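PDB 4JZ6: salicylaldehyde dehydrogenase NahF from Pseudomonas putida, which probably catalyses the NAD-dependent oxidation of salicylaldehyde to salicylate, a step of naphthalene degradation. Local coordinates for residues T133-E138 with P179-N184; G472-R477 with D481-L486. All coordinates share one frame; numbering follows the deposited sequence.

Overall arrangement
The two contacts lie on the same side of the chain's centre, with centres about 9 Å apart, and follow one another in sequence. They join through the end of helix 170-181. In contact 1 this end meets the loop that follows helix 111-130, and the same helix end also packs against segment 481-486: Asn184 ND2 is 2.8 Å from Phe483 O, a probable hydrogen bond, and Pro179 CG is 3.7 Å from Phe483 CZ. Contact 2 lies in the connection, with helix 479-482, from strand 470-471 to strand 485-491. Contact 1 is away from the annotated sites, but contact 2 reaches Glu267, the predicted active-site residue; packing thus runs from 133-138 to the probable catalytic region.

Contact 1: residues T133-E138 with P179-N184; sequences TQIQGE and PLVCGN
Ile135 CD1 meets the oxygen end of the Val181-Cys182 peptide from well off its plane, 3.3 Å from Val181 O, as expected of van der Waals packing. From the same methyl, Cys182 SG is 3.8 Å away and Val181 CG2 4.4 Å. Ile135, the centre of an inverse gamma turn, points its side chain toward the helix end, with CG1 beside its backbone N and the chain running on extended (chi2 166°). The target is the end of helix 170-181, which links the neighbouring parallel strands 159-162 and 186-189 in a beta-alpha-beta crossover and closes with a Schellman motif. Gly183 has a positive phi (87°), its N bonds to Leu180 O, and Asn184 N bonds to Pro179 O at 2.8 Å. Asn184 ND2 adds a second donor to Pro179 O at 3.2 Å, on a lone pair in the carbonyl plane, and OD1 of the same amide accepts from the backbone N atoms of Val156 and Gly157. Within 133-138, Gln134 NE2 bonds to Thr133 OG1 at 3.2 Å, nearly straight at 169°, and Arg82 NH2 also bonds to that hydroxyl.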
loop_
_atom_site.group_PDB
_atom_site.type_symbol
_atom_site.label_atom_id
_atom_site.label_comp_id
_atom_site.label_asym_id
_atom_site.label_seq_id
_atom_site.Cartn_x
_atom_site.Cartn_y
_atom_site.Cartn_z
ATOM N N THR A 133 -6.196 22.674 -0.790
ATOM C CA THR A 133 -7.320 22.721 -1.713
ATOM C C THR A 133 -7.160 21.728 -2.867
ATOM O O THR A 133 -8.028 21.633 -3.739
ATOM C CB THR A 133 -7.492 24.129 -2.294
ATOM O OG1 THR A 133 -6.331 24.484 -3.053
ATOM C CG2 THR A 133 -7.682 25.131 -1.182
ATOM N N GLN A 134 -6.057 20.987 -2.861
ATOM C CA GLN A 134 -5.706 20.119 -3.981
ATOM C C GLN A 134 -5.957 18.645 -3.688
ATOM O O GLN A 134 -5.711 17.787 -4.531
ATOM C CB GLN A 134 -4.246 20.332 -4.370
ATOM C CG GLN A 134 -3.956 21.720 -4.882
ATOM C CD GLN A 134 -4.821 22.069 -6.069
ATOM O OE1 GLN A 134 -4.701 21.463 -7.137
ATOM N NE2 GLN A 134 -5.713 23.038 -5.888
ATOM N N ILE A 135 -6.440 18.347 -2.489
ATOM C CA ILE A 135 -6.822 16.982 -2.158
ATOM C C ILE A 135 -8.194 16.716 -2.763
ATOM O O ILE A 135 -9.225 16.906 -2.119
ATOM C CB ILE A 135 -6.843 16.759 -0.633
ATOM C CG1 ILE A 135 -5.460 17.059 -0.044
ATOM C CG2 ILE A 135 -7.255 15.323 -0.296
ATOM C CD1 ILE A 135 -5.451 17.209 1.471
ATOM N N GLN A 136 -8.203 16.278 -4.015
ATOM C CA GLN A 136 -9.452 16.189 -4.755
ATOM C C GLN A 136 -9.810 14.782 -5.219
ATOM O O GLN A 136 -8.951 13.910 -5.353
ATOM C CB GLN A 136 -9.410 17.144 -5.947
ATOM C CG GLN A 136 -9.375 18.610 -5.540
ATOM C CD GLN A 136 -9.253 19.536 -6.726
ATOM O OE1 GLN A 136 -8.734 20.646 -6.608
ATOM N NE2 GLN A 136 -9.733 19.088 -7.878
ATOM N N GLY A 137 -11.100 14.577 -5.460
ATOM C CA GLY A 137 -11.586 13.342 -6.035
ATOM C C GLY A 137 -12.100 13.632 -7.426
ATOM O O GLY A 137 -11.745 14.652 -8.024
ATOM N N GLU A 138 -12.940 12.743 -7.947
ATOM C CA GLU A 138 -13.387 12.860 -9.327
ATOM C C GLU A 138 -14.897 12.716 -9.448
ATOM O O GLU A 138 -15.531 12.051 -8.636
ATOM C CB GLU A 138 -12.698 11.806 -10.197
ATOM C CG GLU A 138 -11.179 11.921 -10.269
ATOM C CD GLU A 138 -10.470 11.203 -9.130
ATOM O OE1 GLU A 138 -9.444 11.732 -8.655
ATOM O OE2 GLU A 138 -10.923 10.111 -8.716
ATOM N N PRO A 179 0.235 14.224 6.857
ATOM C CA PRO A 179 -0.976 13.710 7.509
ATOM C C PRO A 179 -1.867 14.825 8.069
ATOM O O PRO A 179 -3.090 14.680 8.086
ATOM C CB PRO A 179 -0.418 12.847 8.644
ATOM C CG PRO A 179 0.925 12.399 8.142
ATOM C CD PRO A 179 1.457 13.601 7.408
ATOM N N LEU A 180 -1.269 15.927 8.507
ATOM C CA LEU A 180 -2.060 17.060 8.990
ATOM C C LEU A 180 -2.947 17.680 7.902
ATOM O O LEU A 180 -4.161 17.799 8.083
ATOM C CB LEU A 180 -1.179 18.128 9.641
ATOM C CG LEU A 180 -0.544 17.744 10.983
ATOM C CD1 LEU A 180 -0.180 18.980 11.795
ATOM C CD2 LEU A 180 -1.464 16.826 11.767
ATOM N N VAL A 181 -2.352 18.064 6.778
ATOM C CA VAL A 181 -3.121 18.696 5.711
ATOM C C VAL A 181 -4.208 17.768 5.151
ATOM O O VAL A 181 -5.194 18.228 4.575
ATOM C CB VAL A 181 -2.218 19.219 4.574
ATOM C CG1 VAL A 181 -1.601 18.065 3.791
ATOM C CG2 VAL A 181 -2.999 20.156 3.664
ATOM N N CYS A 182 -4.039 16.463 5.340
ATOM C CA CYS A 182 -5.047 15.501 4.904
ATOM C C CYS A 182 -6.136 15.305 5.963
ATOM O O CYS A 182 -7.040 14.480 5.810
ATOM C CB CYS A 182 -4.394 14.178 4.505
ATOM S SG CYS A 182 -3.475 14.288 2.937
ATOM N N GLY A 183 -6.043 16.086 7.033
ATOM C CA GLY A 183 -7.079 16.125 8.048
ATOM C C GLY A 183 -6.898 15.074 9.120
ATOM O O GLY A 183 -7.809 14.813 9.905
ATOM N N ASN A 184 -5.719 14.462 9.156
ATOM C CA ASN A 184 -5.443 13.439 10.158
ATOM C C ASN A 184 -4.728 14.009 11.369
ATOM O O ASN A 184 -4.182 15.115 11.315
ATOM C CB ASN A 184 -4.625 12.308 9.549
ATOM C CG ASN A 184 -5.260 11.757 8.299
ATOM O OD1 ASN A 184 -6.226 11.004 8.370
ATOM N ND2 ASN A 184 -4.733 12.141 7.144
#

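Contact 2: residues G472-R477 with D481-L486; sequences GRFDGR and DEFTEL. With EDO (1,2-ethanediol), chain K; EDO (1,2-ethanediol), chain B.
Gly472 CA lies 3.1 Å from Glu482 OE2; a CB would be tight there and, at this positive phi (90°), would also jam against the preceding carbonyl O. Its N donates to O1 of an ethanediol at 3.0 Å. This loop leads from strand 470-471, at the edge of the six-stranded mixed sheet, to helix 479-482. Next, Arg473 N gives a weak, bent bond (127°) to Glu482 OE2 at 2.9 Å, reached because the glutamate chain folds at chi2 (-74°). The Arg473 side chain leads away: NE, 6.3 Å from Glu482 OE2, bonds to Gly472 O at 2.6 Å from above the carbonyl plane, and ethanediol C1 sits over the guanidinium face. With an alanine here, Gly472 O would probably lose its side-chain donors, NE and the weaker NH1, and the diol its flat support. Phe474 CE1 is 3.7 Å from Phe483 CZ, in plane at the edge of that ring; the side chains cross at about a right angle, and Phe474 touches Glu267, the predicted active-site residue on strand 264-267. Glu482 takes its salt bridge from Arg263, through OE1; the carboxylate, anchored mainly there, with a weak bond at OE2, is likely to stay ionised and restrained in its rotation.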
loop_
_atom_site.group_PDB
_atom_site.type_symbol
_atom_site.label_atom_id
_atom_site.label_comp_id
_atom_site.label_asym_id
_atom_site.label_seq_id
_atom_site.Cartn_x
_atom_site.Cartn_y
_atom_site.Cartn_z
ATOM N N GLY A 472 5.025 2.751 -0.925
ATOM C CA GLY A 472 4.376 3.976 -0.503
ATOM C C GLY A 472 5.245 5.159 -0.864
ATOM O O GLY A 472 6.322 4.987 -1.437
ATOM N N ARG A 473 4.800 6.363 -0.523
ATOM C CA ARG A 473 5.509 7.547 -0.986
ATOM C C ARG A 473 5.222 8.817 -0.171
ATOM O O ARG A 473 4.066 9.145 0.103
ATOM C CB ARG A 473 5.184 7.780 -2.467
ATOM C CG ARG A 473 6.384 8.159 -3.317
ATOM C CD ARG A 473 6.732 7.078 -4.338
ATOM N NE ARG A 473 7.308 5.886 -3.723
ATOM C CZ ARG A 473 7.899 4.899 -4.394
ATOM N NH1 ARG A 473 8.384 3.853 -3.740
ATOM N NH2 ARG A 473 8.014 4.955 -5.712
ATOM N N PHE A 474 6.283 9.519 0.221
ATOM C CA PHE A 474 6.148 10.874 0.753
ATOM C C PHE A 474 6.359 11.871 -0.388
ATOM O O PHE A 474 6.840 11.493 -1.461
ATOM C CB PHE A 474 7.168 11.140 1.867
ATOM C CG PHE A 474 6.753 10.636 3.220
ATOM C CD1 PHE A 474 5.683 11.206 3.893
ATOM C CD2 PHE A 474 7.461 9.614 3.840
ATOM C CE1 PHE A 474 5.312 10.751 5.156
ATOM C CE2 PHE A 474 7.094 9.155 5.093
ATOM C CZ PHE A 474 6.015 9.725 5.754
ATOM N N ASP A 475 5.987 13.132 -0.156
ATOM C CA ASP A 475 6.154 14.225 -1.132
ATOM C C ASP A 475 5.358 14.048 -2.429
ATOM O O ASP A 475 4.812 12.974 -2.697
ATOM C CB ASP A 475 7.631 14.463 -1.448
ATOM C CG ASP A 475 8.429 14.809 -0.225
ATOM O OD1 ASP A 475 7.943 15.637 0.575
ATOM O OD2 ASP A 475 9.535 14.248 -0.055
ATOM N N GLY A 476 5.293 15.111 -3.228
ATOM C CA GLY A 476 4.559 15.078 -4.483
ATOM C C GLY A 476 3.065 14.886 -4.291
ATOM O O GLY A 476 2.566 14.908 -3.168
ATOM N N ARG A 477 2.338 14.699 -5.382
ATOM C CA ARG A 477 0.911 14.455 -5.270
ATOM C C ARG A 477 0.645 13.058 -4.708
ATOM O O ARG A 477 -0.402 12.811 -4.108
ATOM C CB ARG A 477 0.227 14.620 -6.623
ATOM C CG ARG A 477 0.302 16.017 -7.219
ATOM C CD ARG A 477 -0.338 16.011 -8.610
ATOM N NE ARG A 477 -0.398 17.330 -9.241
ATOM C CZ ARG A 477 -0.741 17.525 -10.511
ATOM N NH1 ARG A 477 -1.041 16.484 -11.282
ATOM N NH2 ARG A 477 -0.776 18.753 -11.018
ATOM N N ASP A 481 -2.679 10.093 -1.365
ATOM C CA ASP A 481 -3.354 8.814 -1.241
ATOM C C ASP A 481 -2.924 8.076 0.022
ATOM O O ASP A 481 -3.652 7.230 0.541
ATOM C CB ASP A 481 -3.076 7.950 -2.466
ATOM C CG ASP A 481 -3.736 6.591 -2.377
ATOM O OD1 ASP A 481 -4.942 6.492 -2.693
ATOM O OD2 ASP A 481 -3.051 5.621 -1.978
ATOM N N GLU A 482 -1.737 8.396 0.516
ATOM C CA GLU A 482 -1.212 7.727 1.698
ATOM C C GLU A 482 -1.993 8.089 2.949
ATOM O O GLU A 482 -2.086 7.296 3.885
ATOM C CB GLU A 482 0.257 8.082 1.895
ATOM C CG GLU A 482 1.109 7.749 0.709
ATOM C CD GLU A 482 1.345 6.262 0.582
ATOM O OE1 GLU A 482 0.961 5.521 1.516
ATOM O OE2 GLU A 482 1.921 5.842 -0.448
ATOM N N PHE A 483 -2.555 9.291 2.966
ATOM C CA PHE A 483 -3.217 9.786 4.165
ATOM C C PHE A 483 -4.641 10.236 3.888
ATOM O O PHE A 483 -5.145 11.157 4.532
ATOM C CB PHE A 483 -2.406 10.919 4.791
ATOM C CG PHE A 483 -0.973 10.556 5.051
ATOM C CD1 PHE A 483 -0.653 9.536 5.935
ATOM C CD2 PHE A 483 0.056 11.231 4.407
ATOM C CE1 PHE A 483 0.665 9.196 6.172
ATOM C CE2 PHE A 483 1.380 10.899 4.643
ATOM C CZ PHE A 483 1.684 9.879 5.524
ATOM N N THR A 484 -5.286 9.585 2.926
ATOM C CA THR A 484 -6.691 9.846 2.656
ATOM C C THR A 484 -7.467 8.557 2.482
ATOM O O THR A 484 -6.908 7.523 2.101
ATOM C CB THR A 484 -6.902 10.722 1.396
ATOM O OG1 THR A 484 -6.324 10.084 0.243
ATOM C CG2 THR A 484 -6.288 12.108 1.594
ATOM N N GLU A 485 -8.757 8.622 2.789
ATOM C CA GLU A 485 -9.678 7.569 2.399
ATOM C C GLU A 485 -10.204 7.948 1.032
ATOM O O GLU A 485 -10.627 9.090 0.826
ATOM C CB GLU A 485 -10.856 7.462 3.374
ATOM C CG GLU A 485 -10.503 7.023 4.784
ATOM C CD GLU A 485 -9.895 5.629 4.838
ATOM O OE1 GLU A 485 -9.856 4.935 3.793
ATOM O OE2 GLU A 485 -9.454 5.230 5.941
ATOM N N LEU A 486 -10.151 7.008 0.094
ATOM C CA LEU A 486 -10.779 7.204 -1.206
ATOM C C LEU A 486 -12.127 6.505 -1.187
ATOM O O LEU A 486 -12.204 5.288 -1.044
ATOM C CB LEU A 486 -9.906 6.659 -2.340
ATOM C CG LEU A 486 -10.515 6.776 -3.741
ATOM C CD1 LEU A 486 -10.622 8.230 -4.166
ATOM C CD2 LEU A 486 -9.701 5.981 -4.746
HETATM C C1 EDO K . 4.449 3.396 -4.683
HETATM O O1 EDO K . 4.569 2.208 -3.882
HETATM C C2 EDO K . 3.219 4.197 -4.261
HETATM O O2 EDO K . 2.886 5.183 -5.249
HETATM C C1 EDO B . -6.665 2.854 -0.828
HETATM O O1 EDO B . -6.063 2.006 0.166
HETATM C C2 EDO B . -5.758 2.962 -2.052
HETATM O O2 EDO B . -6.160 4.052 -2.894
#